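Local coordinates for glucose-1-phosphate uridylyltransferase (Sphingomonas elodea, PDB 2UX8), which probably catalyses the transfer of a uridylyl group from UTP to alpha-D-glucose 1-phosphate, giving UDP-glucose and diphosphate, at residues Met223-Asn228 against Gln244-Asp249. Sequence-based numbering, arbitrary orientation.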
# COMPACT_ATOMS: atom_id res chain seq x y z
N MET C 223 20.02 -13.70 21.89
CA MET C 223 20.04 -12.50 21.05
C MET C 223 21.48 -12.03 20.97
O MET C 223 22.01 -11.78 19.89
CB MET C 223 19.18 -11.39 21.66
CG MET C 223 17.74 -11.37 21.18
SD MET C 223 17.58 -10.81 19.48
CE MET C 223 17.84 -12.24 18.63
N ARG C 224 22.10 -11.90 22.14
CA ARG C 224 23.49 -11.47 22.26
C ARG C 224 24.39 -12.28 21.35
O ARG C 224 25.25 -11.73 20.65
CB ARG C 224 23.96 -11.64 23.71
CG ARG C 224 23.48 -10.55 24.66
CD ARG C 224 22.06 -10.16 24.35
NE ARG C 224 21.58 -9.02 25.13
CZ ARG C 224 20.52 -8.30 24.80
NH1 ARG C 224 19.83 -8.60 23.70
NH2 ARG C 224 20.13 -7.29 25.56
N ILE C 225 24.20 -13.60 21.35
CA ILE C 225 25.01 -14.47 20.52
C ILE C 225 24.79 -14.24 19.05
O ILE C 225 25.70 -14.43 18.25
CB ILE C 225 24.74 -15.93 20.88
CG1 ILE C 225 25.48 -16.26 22.16
CG2 ILE C 225 25.19 -16.87 19.78
CD1 ILE C 225 25.23 -17.60 22.63
N LEU C 226 23.56 -13.84 18.71
CA LEU C 226 23.21 -13.56 17.31
C LEU C 226 23.85 -12.24 16.88
O LEU C 226 24.39 -12.15 15.78
CB LEU C 226 21.70 -13.49 17.14
CG LEU C 226 20.92 -14.80 17.25
CD1 LEU C 226 19.44 -14.50 17.23
CD2 LEU C 226 21.29 -15.73 16.12
N GLU C 227 23.78 -11.23 17.74
CA GLU C 227 24.36 -9.93 17.44
C GLU C 227 25.85 -10.11 17.18
O GLU C 227 26.40 -9.58 16.22
CB GLU C 227 24.19 -8.97 18.62
CG GLU C 227 22.77 -8.88 19.14
CD GLU C 227 22.67 -8.07 20.42
OE1 GLU C 227 23.63 -8.13 21.22
OE2 GLU C 227 21.65 -7.38 20.65
N ASN C 228 26.49 -10.88 18.06
CA ASN C 228 27.91 -11.17 17.96
C ASN C 228 28.31 -11.77 16.63
O ASN C 228 29.24 -11.29 15.98
CB ASN C 228 28.32 -12.12 19.09
CG ASN C 228 28.42 -11.41 20.41
OD1 ASN C 228 27.84 -10.34 20.61
ND2 ASN C 228 29.16 -12.00 21.34
N GLN C 244 22.68 -23.72 20.25
CA GLN C 244 23.74 -24.69 20.49
C GLN C 244 24.65 -24.20 21.59
O GLN C 244 24.83 -24.85 22.63
CB GLN C 244 24.55 -24.81 19.20
CG GLN C 244 24.41 -26.10 18.46
CD GLN C 244 25.15 -27.21 19.16
OE1 GLN C 244 26.18 -26.97 19.77
NE2 GLN C 244 24.64 -28.43 19.06
N ARG C 245 25.24 -23.04 21.35
CA ARG C 245 26.17 -22.43 22.28
C ARG C 245 25.62 -22.23 23.66
O ARG C 245 26.29 -21.70 24.53
CB ARG C 245 26.68 -21.09 21.74
CG ARG C 245 27.93 -21.21 20.90
CD ARG C 245 28.97 -20.24 21.37
NE ARG C 245 29.07 -19.11 20.47
CZ ARG C 245 29.09 -17.84 20.86
NH1 ARG C 245 29.00 -17.56 22.15
NH2 ARG C 245 29.20 -16.87 19.97
N MET C 246 24.38 -22.66 23.87
CA MET C 246 23.79 -22.51 25.18
C MET C 246 23.21 -23.78 25.74
O MET C 246 22.17 -23.77 26.39
CB MET C 246 22.75 -21.40 25.17
CG MET C 246 23.37 -20.04 24.98
SD MET C 246 22.38 -18.68 25.57
CE MET C 246 20.89 -19.49 25.96
N ILE C 247 23.90 -24.88 25.47
CA ILE C 247 23.49 -26.16 25.99
C ILE C 247 24.11 -26.36 27.38
O ILE C 247 23.44 -26.78 28.32
CB ILE C 247 23.97 -27.32 25.10
CG1 ILE C 247 23.45 -27.15 23.68
CG2 ILE C 247 23.47 -28.64 25.64
CD1 ILE C 247 24.07 -28.11 22.69
N GLY C 248 25.39 -26.04 27.49
CA GLY C 248 26.09 -26.27 28.73
C GLY C 248 25.79 -25.37 29.90
O GLY C 248 26.22 -25.68 30.99
N ASP C 249 25.09 -24.26 29.73
CA ASP C 249 24.89 -23.49 30.93
C ASP C 249 23.49 -23.00 31.25
O ASP C 249 23.30 -22.23 32.19
CB ASP C 249 25.94 -22.38 31.05
CG ASP C 249 25.62 -21.18 30.22
OD1 ASP C 249 24.54 -20.62 30.41
OD2 ASP C 249 26.48 -20.80 29.41
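Ile225 reaches out from its helix and is met on the other side by two consecutive side chains, Arg245 and Met246. The guanidinium of Arg245 lies over the two branches of the isoleucine: CG1 of Ile225 is 3.8 Å from NH1 of Arg245, while CG2 of Ile225 comes within 4.0 Å of NH2 of Arg245 and sits above the guanidinium plane, displaced toward its rim. This is van der Waals contact between a flat cation and an aliphatic surface; no hydrogen bond or salt bridge crosses between the segments. With CG1 beside the backbone N (chi1 -78°), CG2 falls anti to that N, and the extended CG1 arm (chi2 176°) brings the CD1 methyl of Ile225 between the two ends of the bent arginine chain, 3.9 Å from CB of Arg245 and also 3.9 Å from CG of Met246. Arg245 bends at chi2 (-130°) and chi3, which turns its end back over the isoleucine. Met246 passes Ile225 in the opposite direction, its CG giving the apolar touch. Cut back to an alanine here, the Ile225 side chain would probably leave the Arg245 guanidinium without its aliphatic bed and open a gap beside CG of Met246. The backbones stay well apart, with CA of Ile225 8.2 Å from CA of Arg245, so side chains alone make the join. Within the GT-A-type nucleotidyltransferase domain, it links helix 221-228 to the loop between helix 240-244 and strand 252-256. Ile225 also packs on Ala242 of helix 240-244, and Met246 on Glu221 and Val222 earlier in the isoleucine's own helix. From another side of helix 221-228, Met223 and Leu226 rest on Val123 of helix 119-125. Gln244 NE2 is hydrogen-bonded to Leu197 O of strand 191-198.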